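PDB 3FNI: putative diflavin flavoprotein A 3 from Nostoc sp., which probably passes electrons from NADH to oxygen, reducing it to water, and is represented here by its flavodoxin-like domain. Local coordinates for residues I7-V12 against G59-M64; T32-D37 against Q145-D150; S65-A70 against G97-P102; V90-T95 against P105-F110. All coordinates share one frame; numbering follows the deposited sequence.

The four contacts illustrate how chemistry follows depth in a flavodoxin-like domain. Contact 1 lies at the centre, where two parallel strands share a regular backbone ladder and pack apolar side chains on both faces. Contact 4 is also buried but purely apolar, laying a helix against strand 89-93, the neighbour of strand 57-63. Contact 2, partly buried, lies at an outer margin of the same sheet and mixes methyl packing with a water bridge. Contact 3 is a surface meeting of two loops, mainly polar, its centre about 29 Å from that of contact 2 across the domain. A hydrogen bond between the Asp100 carboxylate and the Thr95 hydroxyl ties contact 3 to contact 4.

Contact 1 (I7-V12 against G59-M64); sequences IGVFYV and GLVIGM
The Phe10 ring is met within its plane, at the edge, by the carbonyl oxygen of Val61, while two methyl groups of the other strand approach obliquely. Ile62 CD1 lies 3.5 Å from Phe10 CD1, and farther round the ring Leu60 CD2 lies 3.6 Å from Phe10 CE1. With CG anti to its own carbonyl carbon (chi1 -47°), the ring folds back over Gly8, where a CB would collide with it. An alanine here would remove the ring that meets Leu60 and Ile62 and would probably leave this face of the sheet poorly packed.

On the other face Ile7 and Val61 cross obliquely, and Ile7 CD1 presses tightly on Val61 CG2 at 3.5 Å. Val9 lies alongside Val61, pointing the same way.

Four backbone hydrogen bonds join the strands in parallel register. Gly8 brackets Leu60: Gly8 N reaches Gly59 O at 2.8 Å, and Gly8 O receives Val61 N at 2.7 Å. Phe10 brackets Ile62 likewise. Phe10 N gives an almost straight bond (174°) to Val61 O at 2.7 Å, and Phe10 O accepts Gly63 N at 2.8 Å. Near the strand ends Tyr11 CB rests on Gly63, which has no side chain to obstruct it.

The pair are adjacent inner strands of the five-stranded parallel sheet, in the 2-1-3-4-5 order of the flavodoxin-like fold. Strand 35-40 bonds to the outer side of 6-11, strand 89-93 flanks 57-63, and helix 18-31 packs on the side chains of Ile7 and Tyr11.

Contact 2 (T32-D37 against Q145-D150); sequences TGVGVD and QWVTRD
Val34 and Val147 cross obliquely, with their branches meeting methyl to methyl. Val147 CG1 lies 4.0 Å from Val34 CG1 and 4.1 Å from Val34 CG2, so a single methyl of the helix engages both branches of the loop valine. Val34 CG2, anti to its own carbonyl carbon, also reaches Thr148, whose OG1 stands 3.6 Å away. A second crossing, at about a right angle, brings Thr32 CG2 to within 4.0 Å of Gln145 CG. There the glutamine contributes the start of its chain rather than its amide end.

Thr32 places OG1 between its backbone N and carbonyl carbon (chi1 71°), which turns CG2 to the helix and the hydroxyl back to its own chain. Thr32 OG1 bonds to Ile29 O and accepts a weak bond from Val34 N at 3.4 Å. Gly33, with positive phi (76°), closes helix 18-31 in a Schellman motif and swings the chain into strand 35-40, an outer strand of the sheet.

No direct hydrogen bond links the two segments. Instead, one water donates to Thr32 O and to Thr148 OG1, each at 3.3 Å, while Thr148 OG1 is also bonded to Gly144 O within its helix. Helix 130-152 is thus joined to the turn between helix 18-31 and strand 35-40 by valine packing on the inner side and by a long, probably yielding, water link farther out.

Contact 3 (S65-A70 against G97-P102); sequences SPAASA and GGDDEP
Asp99 holds CG anti to its backbone N (chi1 -158°), which turns its carboxylate to the Pro66-Ser69 type I turn. Glu101 also starts anti but bends at chi2 (71°), bringing OE1 back to within 3.4 Å of Ala67 CA. The Asp99 carboxylate straddles two alanines: OD2 lies 3.3 Å from Ala67 CB, and OD1 lies 3.1 Å from Ala68 CB.

The firmest bond is between main chains. Ala67 N donates to Asp99 O at 2.6 Å, with an angle of 152° at the hydrogen and the donor in the carbonyl plane. Glu101 N adds a weak bond to Ser65 O at 3.1 Å, so Asp100 is bridged to Pro66. An alanine in place of Asp99 would remove the carboxylate beside Ala67 and Ala68 and would probably leave the turn held mainly by the backbone bridge.

Asp100 turns away, and its OD1 bonds to Thr95 OG1 and Tyr15 OH. Both loops follow the C-terminal ends of sheet strands, where flavodoxins hold FMN, consistent with a place near the flavin site. Asp99, Asp100 and Glu101 probably make this loop strongly negative, and its two hydroxyl partners would probably favour the charged form of Asp100.

Contact 4 (V90-T95 against P105-F110); sequences VGIFET and PLLSKF
Ile92 leaves strand 89-93 pointing to helix 103-112, and each step of its longer branch finds a partner. Ile92 CB lies 3.8 Å from Leu107 CD1, and Ile92 CG1, anti to the carbonyl carbon (chi1 -61°), lies 3.9 Å from that same methyl. An extended second torsion (chi2 174°) then carries CD1 in among three helix residues. Ile92 CD1 presses on Leu107 CD1 at 3.4 Å, tighter than ordinary van der Waals contact, and comes within 4.0 Å of Leu106 CG. Ile92 CD1 also approaches the Phe110 ring obliquely, with Phe110 CD2 at 3.9 Å. The shorter branch, CG2, packs on the backbone of Ile62 in the neighbouring strand.

Leu107 and Ile92 slide past each other in opposite directions. The leucine sets out across the contact rather than directly at the strand, and its distal end turns in to give the tight methyl pair.

Two residues earlier on the strand, Val90 approaches Phe110 at about a right angle. Val90 CG1, in the crowded position between backbone N and carbonyl carbon, lies 3.8 Å from both CB and CG of Phe110.

Strand 90-93 and helix 105-110 run antiparallel (177°), their axes approaching to 9.7 Å, as befits the first two elements of the beta-alpha-beta unit that continues into strand 116-117. No hydrogen bond crosses between them: the union rests on aliphatic and aromatic carbon alone, so its hold comes from shape and from the exclusion of water.

Contact 1 (I7-V12 against G59-M64)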
loop_
_atom_site.group_PDB
_atom_site.type_symbol
_atom_site.label_atom_id
_atom_site.label_comp_id
_atom_site.label_asym_id
_atom_site.label_seq_id
_atom_site.Cartn_x
_atom_site.Cartn_y
_atom_site.Cartn_z
ATOM N N ILE A 7 -8.395 2.104 4.216
ATOM C CA ILE A 7 -6.992 1.767 4.094
ATOM C C ILE A 7 -6.594 2.233 2.704
ATOM O O ILE A 7 -7.296 1.966 1.731
ATOM C CB ILE A 7 -6.778 0.247 4.266
ATOM C CG1 ILE A 7 -5.403 -0.164 3.744
ATOM C CG2 ILE A 7 -7.881 -0.505 3.560
ATOM C CD1 ILE A 7 -5.336 -0.341 2.239
ATOM N N GLY A 8 -5.481 2.950 2.618
ATOM C CA GLY A 8 -5.030 3.460 1.336
ATOM C C GLY A 8 -4.128 2.514 0.575
ATOM O O GLY A 8 -3.163 1.976 1.120
ATOM N N VAL A 9 -4.455 2.323 -0.698
ATOM C CA VAL A 9 -3.705 1.458 -1.597
ATOM C C VAL A 9 -3.094 2.351 -2.675
ATOM O O VAL A 9 -3.808 2.948 -3.482
ATOM C CB VAL A 9 -4.634 0.411 -2.242
ATOM C CG1 VAL A 9 -3.851 -0.472 -3.190
ATOM C CG2 VAL A 9 -5.291 -0.431 -1.153
ATOM N N PHE A 10 -1.767 2.447 -2.678
ATOM C CA PHE A 10 -1.073 3.294 -3.638
ATOM C C PHE A 10 -0.118 2.503 -4.513
ATOM O O PHE A 10 0.777 1.824 -4.010
ATOM C CB PHE A 10 -0.276 4.373 -2.906
ATOM C CG PHE A 10 -1.045 5.082 -1.834
ATOM C CD1 PHE A 10 -1.359 4.440 -0.638
ATOM C CD2 PHE A 10 -1.428 6.406 -2.004
ATOM C CE1 PHE A 10 -2.040 5.110 0.379
ATOM C CE2 PHE A 10 -2.109 7.088 -0.999
ATOM C CZ PHE A 10 -2.415 6.439 0.196
ATOM N N TYR A 11 -0.300 2.601 -5.824
ATOM C CA TYR A 11 0.563 1.891 -6.752
ATOM C C TYR A 11 0.421 2.449 -8.165
ATOM O O TYR A 11 -0.464 3.261 -8.429
ATOM C CB TYR A 11 0.235 0.394 -6.747
ATOM C CG TYR A 11 -1.097 0.038 -7.373
ATOM C CD1 TYR A 11 -2.289 0.173 -6.662
ATOM C CD2 TYR A 11 -1.162 -0.440 -8.684
ATOM C CE1 TYR A 11 -3.517 -0.163 -7.240
ATOM C CE2 TYR A 11 -2.385 -0.778 -9.274
ATOM C CZ TYR A 11 -3.557 -0.639 -8.547
ATOM O OH TYR A 11 -4.761 -0.989 -9.120
ATOM N N VAL A 12 1.294 2.015 -9.069
ATOM C CA VAL A 12 1.248 2.474 -10.455
ATOM C C VAL A 12 0.432 1.482 -11.292
ATOM O O VAL A 12 0.860 0.354 -11.546
ATOM C CB VAL A 12 2.696 2.653 -11.025
ATOM C CG1 VAL A 12 3.584 1.502 -10.571
ATOM C CG2 VAL A 12 2.666 2.737 -12.554
ATOM N N GLY A 59 -4.771 2.255 7.524
ATOM C CA GLY A 59 -3.846 1.294 6.942
ATOM C C GLY A 59 -3.302 1.745 5.594
ATOM O O GLY A 59 -3.911 2.579 4.925
ATOM N N LEU A 60 -2.158 1.197 5.186
ATOM C CA LEU A 60 -1.551 1.572 3.910
ATOM C C LEU A 60 -0.950 0.393 3.145
ATOM O O LEU A 60 -0.399 -0.538 3.730
ATOM C CB LEU A 60 -0.473 2.632 4.140
ATOM C CG LEU A 60 -0.928 3.909 4.851
ATOM C CD1 LEU A 60 0.276 4.665 5.366
ATOM C CD2 LEU A 60 -1.749 4.764 3.901
ATOM N N VAL A 61 -1.070 0.443 1.825
ATOM C CA VAL A 61 -0.529 -0.599 0.978
ATOM C C VAL A 61 0.151 0.112 -0.174
ATOM O O VAL A 61 -0.461 0.930 -0.864
ATOM C CB VAL A 61 -1.635 -1.536 0.464
ATOM C CG1 VAL A 61 -1.036 -2.659 -0.378
ATOM C CG2 VAL A 61 -2.395 -2.118 1.650
ATOM N N ILE A 62 1.432 -0.196 -0.363
ATOM C CA ILE A 62 2.221 0.429 -1.411
ATOM C C ILE A 62 2.768 -0.567 -2.424
ATOM O O ILE A 62 3.241 -1.642 -2.064
ATOM C CB ILE A 62 3.413 1.209 -0.814
ATOM C CG1 ILE A 62 2.930 2.133 0.308
ATOM C CG2 ILE A 62 4.110 2.007 -1.910
ATOM C CD1 ILE A 62 1.849 3.098 -0.104
ATOM N N GLY A 63 2.686 -0.189 -3.697
ATOM C CA GLY A 63 3.202 -1.021 -4.767
ATOM C C GLY A 63 4.435 -0.318 -5.303
ATOM O O GLY A 63 4.443 0.905 -5.412
HETATM N N MSE A 64 5.482 -1.070 -5.625
HETATM C CA MSE A 64 6.707 -0.465 -6.130
HETATM C C MSE A 64 6.535 0.161 -7.512
HETATM O O MSE A 64 5.762 -0.321 -8.341
HETATM C CB MSE A 64 7.833 -1.500 -6.171
HETATM C CG MSE A 64 8.140 -2.138 -4.820
HETATM SE SE MSE A 64 8.344 -0.840 -3.391
HETATM C CE MSE A 64 9.869 0.129 -4.093
#

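Contact 2 (T32-D37 against Q145-D150)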
loop_
_atom_site.group_PDB
_atom_site.type_symbol
_atom_site.label_atom_id
_atom_site.label_comp_id
_atom_site.label_asym_id
_atom_site.label_seq_id
_atom_site.Cartn_x
_atom_site.Cartn_y
_atom_site.Cartn_z
ATOM N N THR A 32 -13.093 -7.965 5.413
ATOM C CA THR A 32 -13.185 -7.474 6.781
ATOM C C THR A 32 -14.131 -6.296 6.926
ATOM O O THR A 32 -14.305 -5.766 8.022
ATOM C CB THR A 32 -11.812 -7.038 7.294
ATOM O OG1 THR A 32 -11.422 -5.825 6.634
ATOM C CG2 THR A 32 -10.781 -8.119 7.010
ATOM N N GLY A 33 -14.737 -5.884 5.819
ATOM C CA GLY A 33 -15.658 -4.766 5.858
ATOM C C GLY A 33 -14.975 -3.415 5.973
ATOM O O GLY A 33 -15.646 -2.410 6.187
ATOM N N VAL A 34 -13.649 -3.382 5.842
ATOM C CA VAL A 34 -12.902 -2.128 5.922
ATOM C C VAL A 34 -12.844 -1.487 4.532
ATOM O O VAL A 34 -12.634 -2.174 3.530
ATOM C CB VAL A 34 -11.464 -2.367 6.455
ATOM C CG1 VAL A 34 -10.626 -1.096 6.332
ATOM C CG2 VAL A 34 -11.525 -2.807 7.901
ATOM N N GLY A 35 -13.045 -0.173 4.479
ATOM C CA GLY A 35 -13.027 0.534 3.209
ATOM C C GLY A 35 -11.646 0.667 2.594
ATOM O O GLY A 35 -10.648 0.327 3.220
ATOM N N VAL A 36 -11.582 1.173 1.367
ATOM C CA VAL A 36 -10.304 1.333 0.691
ATOM C C VAL A 36 -10.314 2.488 -0.315
ATOM O O VAL A 36 -11.331 2.749 -0.957
ATOM C CB VAL A 36 -9.916 0.020 -0.042
ATOM C CG1 VAL A 36 -10.920 -0.279 -1.131
ATOM C CG2 VAL A 36 -8.526 0.127 -0.615
ATOM N N ASP A 37 -9.188 3.190 -0.421
ATOM C CA ASP A 37 -9.043 4.289 -1.370
ATOM C C ASP A 37 -7.838 3.989 -2.255
ATOM O O ASP A 37 -6.719 3.815 -1.768
ATOM C CB ASP A 37 -8.852 5.633 -0.651
ATOM C CG ASP A 37 -10.104 6.088 0.094
ATOM O OD1 ASP A 37 -10.358 5.595 1.212
ATOM O OD2 ASP A 37 -10.846 6.932 -0.443
ATOM N N GLN A 145 -8.016 -6.819 9.337
ATOM C CA GLN A 145 -8.315 -7.248 10.700
ATOM C C GLN A 145 -7.573 -6.360 11.689
ATOM O O GLN A 145 -8.106 -6.002 12.735
ATOM C CB GLN A 145 -7.908 -8.711 10.913
ATOM C CG GLN A 145 -8.672 -9.706 10.041
ATOM C CD GLN A 145 -8.313 -11.151 10.343
ATOM O OE1 GLN A 145 -7.185 -11.582 10.122
ATOM N NE2 GLN A 145 -9.275 -11.902 10.860
ATOM N N TRP A 146 -6.338 -6.008 11.348
ATOM C CA TRP A 146 -5.534 -5.155 12.202
ATOM C C TRP A 146 -6.225 -3.797 12.338
ATOM O O TRP A 146 -6.353 -3.268 13.442
ATOM C CB TRP A 146 -4.138 -4.984 11.609
ATOM C CG TRP A 146 -3.239 -4.136 12.446
ATOM C CD1 TRP A 146 -2.418 -4.551 13.460
ATOM C CD2 TRP A 146 -3.080 -2.714 12.356
ATOM N NE1 TRP A 146 -1.756 -3.473 14.003
ATOM C CE2 TRP A 146 -2.143 -2.336 13.343
ATOM C CE3 TRP A 146 -3.637 -1.724 11.533
ATOM C CZ2 TRP A 146 -1.752 -1.009 13.533
ATOM C CZ3 TRP A 146 -3.250 -0.402 11.722
ATOM C CH2 TRP A 146 -2.313 -0.059 12.714
ATOM N N VAL A 147 -6.671 -3.240 11.211
ATOM C CA VAL A 147 -7.370 -1.953 11.196
ATOM C C VAL A 147 -8.611 -2.023 12.091
ATOM O O VAL A 147 -8.875 -1.115 12.889
ATOM C CB VAL A 147 -7.813 -1.564 9.750
ATOM C CG1 VAL A 147 -8.759 -0.362 9.784
ATOM C CG2 VAL A 147 -6.588 -1.235 8.899
ATOM N N THR A 148 -9.376 -3.102 11.958
ATOM C CA THR A 148 -10.577 -3.269 12.771
ATOM C C THR A 148 -10.225 -3.271 14.258
ATOM O O THR A 148 -10.845 -2.553 15.044
ATOM C CB THR A 148 -11.309 -4.572 12.427
ATOM O OG1 THR A 148 -11.688 -4.548 11.047
ATOM C CG2 THR A 148 -12.563 -4.726 13.292
ATOM N N ARG A 149 -9.230 -4.076 14.631
ATOM C CA ARG A 149 -8.784 -4.163 16.020
ATOM C C ARG A 149 -8.216 -2.839 16.536
ATOM O O ARG A 149 -8.268 -2.553 17.732
ATOM C CB ARG A 149 -7.721 -5.262 16.186
ATOM C CG ARG A 149 -8.289 -6.662 16.371
ATOM C CD ARG A 149 -7.243 -7.665 16.856
ATOM N NE ARG A 149 -6.639 -8.427 15.764
ATOM C CZ ARG A 149 -5.652 -7.986 14.994
ATOM N NH1 ARG A 149 -5.143 -6.782 15.197
ATOM N NH2 ARG A 149 -5.182 -8.744 14.013
ATOM N N ASP A 150 -7.664 -2.037 15.630
ATOM C CA ASP A 150 -7.095 -0.747 16.005
ATOM C C ASP A 150 -8.197 0.259 16.309
ATOM O O ASP A 150 -8.085 1.063 17.229
ATOM C CB ASP A 150 -6.245 -0.185 14.869
ATOM C CG ASP A 150 -5.555 1.102 15.254
ATOM O OD1 ASP A 150 -4.429 1.029 15.773
ATOM O OD2 ASP A 150 -6.148 2.178 15.057
HETATM O O HOH W 1 -14.193 -6.664 11.190
#

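Contact 3 (S65-A70 against G97-P102)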
loop_
_atom_site.group_PDB
_atom_site.type_symbol
_atom_site.label_atom_id
_atom_site.label_comp_id
_atom_site.label_asym_id
_atom_site.label_seq_id
_atom_site.Cartn_x
_atom_site.Cartn_y
_atom_site.Cartn_z
ATOM N N SER A 65 7.263 1.247 -7.748
ATOM C CA SER A 65 7.203 1.943 -9.020
ATOM C C SER A 65 8.414 1.635 -9.886
ATOM O O SER A 65 9.446 1.161 -9.397
ATOM C CB SER A 65 7.105 3.447 -8.799
ATOM O OG SER A 65 5.785 3.810 -8.432
ATOM N N PRO A 66 8.305 1.904 -11.194
ATOM C CA PRO A 66 9.421 1.637 -12.100
ATOM C C PRO A 66 10.600 2.556 -11.813
ATOM O O PRO A 66 10.422 3.741 -11.544
ATOM C CB PRO A 66 8.817 1.890 -13.480
ATOM C CG PRO A 66 7.348 1.656 -13.270
ATOM C CD PRO A 66 7.104 2.302 -11.949
ATOM N N ALA A 67 11.800 1.995 -11.860
ATOM C CA ALA A 67 13.008 2.765 -11.631
ATOM C C ALA A 67 13.216 3.716 -12.805
ATOM O O ALA A 67 14.168 4.495 -12.825
ATOM C CB ALA A 67 14.198 1.838 -11.490
ATOM N N ALA A 68 12.312 3.650 -13.780
ATOM C CA ALA A 68 12.383 4.497 -14.966
ATOM C C ALA A 68 11.537 5.762 -14.815
ATOM O O ALA A 68 11.732 6.731 -15.549
ATOM C CB ALA A 68 11.932 3.705 -16.207
ATOM N N SER A 69 10.596 5.752 -13.873
ATOM C CA SER A 69 9.734 6.914 -13.639
ATOM C C SER A 69 10.062 7.588 -12.313
ATOM O O SER A 69 9.217 8.271 -11.731
ATOM C CB SER A 69 8.258 6.500 -13.627
ATOM O OG SER A 69 7.885 5.861 -14.831
ATOM N N ALA A 70 11.290 7.395 -11.844
ATOM C CA ALA A 70 11.735 7.967 -10.580
ATOM C C ALA A 70 11.401 9.451 -10.430
ATOM O O ALA A 70 10.636 9.840 -9.544
ATOM C CB ALA A 70 13.240 7.752 -10.418
ATOM N N GLY A 97 7.271 -6.443 -12.599
ATOM C CA GLY A 97 7.372 -5.744 -13.870
ATOM C C GLY A 97 8.773 -5.701 -14.455
ATOM O O GLY A 97 8.944 -5.431 -15.645
ATOM N N GLY A 98 9.779 -5.949 -13.616
ATOM C CA GLY A 98 11.161 -5.962 -14.080
ATOM C C GLY A 98 11.951 -4.676 -13.911
ATOM O O GLY A 98 13.146 -4.640 -14.202
ATOM N N ASP A 99 11.297 -3.620 -13.441
ATOM C CA ASP A 99 11.966 -2.340 -13.256
ATOM C C ASP A 99 11.701 -1.796 -11.854
ATOM O O ASP A 99 11.944 -0.621 -11.584
ATOM C CB ASP A 99 11.468 -1.334 -14.301
ATOM C CG ASP A 99 12.443 -0.187 -14.528
ATOM O OD1 ASP A 99 12.087 0.774 -15.246
ATOM O OD2 ASP A 99 13.570 -0.247 -13.998
ATOM N N ASP A 100 11.207 -2.656 -10.967
ATOM C CA ASP A 100 10.902 -2.260 -9.593
ATOM C C ASP A 100 12.033 -1.521 -8.908
ATOM O O ASP A 100 13.214 -1.841 -9.074
ATOM C CB ASP A 100 10.547 -3.481 -8.731
ATOM C CG ASP A 100 9.110 -3.917 -8.887
ATOM O OD1 ASP A 100 8.464 -3.484 -9.854
ATOM O OD2 ASP A 100 8.627 -4.706 -8.041
ATOM N N GLU A 101 11.641 -0.532 -8.120
ATOM C CA GLU A 101 12.563 0.267 -7.346
ATOM C C GLU A 101 12.886 -0.654 -6.167
ATOM O O GLU A 101 12.069 -1.501 -5.807
ATOM C CB GLU A 101 11.845 1.529 -6.864
ATOM C CG GLU A 101 12.752 2.627 -6.369
ATOM C CD GLU A 101 13.531 3.282 -7.488
ATOM O OE1 GLU A 101 12.890 3.816 -8.422
ATOM O OE2 GLU A 101 14.779 3.263 -7.435
ATOM N N PRO A 102 14.079 -0.520 -5.564
ATOM C CA PRO A 102 14.425 -1.386 -4.428
ATOM C C PRO A 102 13.368 -1.298 -3.337
ATOM O O PRO A 102 13.149 -0.232 -2.763
ATOM C CB PRO A 102 15.768 -0.834 -3.960
ATOM C CG PRO A 102 16.356 -0.270 -5.209
ATOM C CD PRO A 102 15.181 0.404 -5.879
#

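Contact 4 (V90-T95 against P105-F110)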
loop_
_atom_site.group_PDB
_atom_site.type_symbol
_atom_site.label_atom_id
_atom_site.label_comp_id
_atom_site.label_asym_id
_atom_site.label_seq_id
_atom_site.Cartn_x
_atom_site.Cartn_y
_atom_site.Cartn_z
ATOM N N VAL A 90 1.594 -0.431 7.480
ATOM C CA VAL A 90 1.851 -0.384 6.050
ATOM C C VAL A 90 2.453 -1.676 5.497
ATOM O O VAL A 90 3.330 -2.283 6.116
ATOM C CB VAL A 90 2.788 0.824 5.722
ATOM C CG1 VAL A 90 4.193 0.555 6.255
ATOM C CG2 VAL A 90 2.802 1.111 4.226
ATOM N N GLY A 91 1.949 -2.091 4.334
ATOM C CA GLY A 91 2.438 -3.284 3.663
ATOM C C GLY A 91 2.904 -2.900 2.267
ATOM O O GLY A 91 2.339 -1.990 1.664
ATOM N N ILE A 92 3.910 -3.592 1.740
ATOM C CA ILE A 92 4.450 -3.262 0.421
ATOM C C ILE A 92 4.636 -4.481 -0.485
ATOM O O ILE A 92 5.083 -5.537 -0.037
ATOM C CB ILE A 92 5.817 -2.528 0.570
ATOM C CG1 ILE A 92 5.609 -1.222 1.362
ATOM C CG2 ILE A 92 6.430 -2.256 -0.806
ATOM C CD1 ILE A 92 6.887 -0.462 1.711
ATOM N N PHE A 93 4.296 -4.331 -1.764
ATOM C CA PHE A 93 4.452 -5.428 -2.708
ATOM C C PHE A 93 5.249 -5.055 -3.942
ATOM O O PHE A 93 5.267 -3.891 -4.358
ATOM C CB PHE A 93 3.084 -5.985 -3.127
ATOM C CG PHE A 93 2.234 -5.024 -3.921
ATOM C CD1 PHE A 93 2.343 -4.949 -5.308
ATOM C CD2 PHE A 93 1.299 -4.214 -3.282
ATOM C CE1 PHE A 93 1.528 -4.090 -6.044
ATOM C CE2 PHE A 93 0.481 -3.350 -4.010
ATOM C CZ PHE A 93 0.595 -3.290 -5.391
ATOM N N GLU A 94 5.930 -6.059 -4.497
ATOM C CA GLU A 94 6.719 -5.915 -5.716
ATOM C C GLU A 94 5.717 -6.118 -6.839
ATOM O O GLU A 94 4.655 -6.694 -6.617
ATOM C CB GLU A 94 7.805 -6.993 -5.821
ATOM C CG GLU A 94 8.913 -6.907 -4.801
ATOM C CD GLU A 94 10.137 -7.737 -5.199
ATOM O OE1 GLU A 94 9.981 -8.724 -5.943
ATOM O OE2 GLU A 94 11.252 -7.410 -4.760
ATOM N N THR A 95 6.054 -5.679 -8.045
ATOM C CA THR A 95 5.121 -5.801 -9.160
ATOM C C THR A 95 5.412 -6.915 -10.153
ATOM O O THR A 95 4.510 -7.365 -10.854
ATOM C CB THR A 95 5.061 -4.493 -9.956
ATOM O OG1 THR A 95 6.302 -4.313 -10.651
ATOM C CG2 THR A 95 4.821 -3.308 -9.019
ATOM N N PRO A 105 14.753 -0.585 0.759
ATOM C CA PRO A 105 15.011 0.792 1.180
ATOM C C PRO A 105 13.737 1.496 1.641
ATOM O O PRO A 105 13.749 2.243 2.615
ATOM C CB PRO A 105 15.606 1.421 -0.073
ATOM C CG PRO A 105 16.380 0.283 -0.654
ATOM C CD PRO A 105 15.409 -0.862 -0.532
ATOM N N LEU A 106 12.637 1.243 0.945
ATOM C CA LEU A 106 11.373 1.864 1.292
ATOM C C LEU A 106 10.771 1.234 2.551
ATOM O O LEU A 106 10.162 1.915 3.371
ATOM C CB LEU A 106 10.394 1.738 0.126
ATOM C CG LEU A 106 9.106 2.541 0.300
ATOM C CD1 LEU A 106 9.449 4.018 0.416
ATOM C CD2 LEU A 106 8.175 2.294 -0.877
ATOM N N LEU A 107 10.938 -0.077 2.682
ATOM C CA LEU A 107 10.445 -0.819 3.834
ATOM C C LEU A 107 11.054 -0.221 5.102
ATOM O O LEU A 107 10.358 0.005 6.090
ATOM C CB LEU A 107 10.856 -2.286 3.692
ATOM C CG LEU A 107 9.812 -3.399 3.817
ATOM C CD1 LEU A 107 8.510 -2.991 3.193
ATOM C CD2 LEU A 107 10.359 -4.663 3.155
ATOM N N SER A 108 12.357 0.052 5.049
ATOM C CA SER A 108 13.089 0.617 6.182
ATOM C C SER A 108 12.713 2.067 6.486
ATOM O O SER A 108 12.785 2.505 7.633
ATOM C CB SER A 108 14.600 0.523 5.933
ATOM O OG SER A 108 15.018 -0.827 5.786
ATOM N N LYS A 109 12.323 2.818 5.466
ATOM C CA LYS A 109 11.931 4.197 5.698
ATOM C C LYS A 109 10.654 4.251 6.525
ATOM O O LYS A 109 10.513 5.113 7.382
ATOM C CB LYS A 109 11.726 4.937 4.380
ATOM C CG LYS A 109 13.014 5.261 3.668
ATOM C CD LYS A 109 12.770 6.197 2.510
ATOM C CE LYS A 109 14.076 6.562 1.835
ATOM N NZ LYS A 109 13.892 7.667 0.855
ATOM N N PHE A 110 9.727 3.330 6.288
ATOM C CA PHE A 110 8.484 3.344 7.050
ATOM C C PHE A 110 8.717 2.831 8.459
ATOM O O PHE A 110 8.163 3.360 9.426
ATOM C CB PHE A 110 7.404 2.508 6.358
ATOM C CG PHE A 110 6.771 3.189 5.183
ATOM C CD1 PHE A 110 5.900 4.263 5.364
ATOM C CD2 PHE A 110 7.053 2.762 3.886
ATOM C CE1 PHE A 110 5.314 4.900 4.267
ATOM C CE2 PHE A 110 6.477 3.386 2.780
ATOM C CZ PHE A 110 5.604 4.461 2.966
#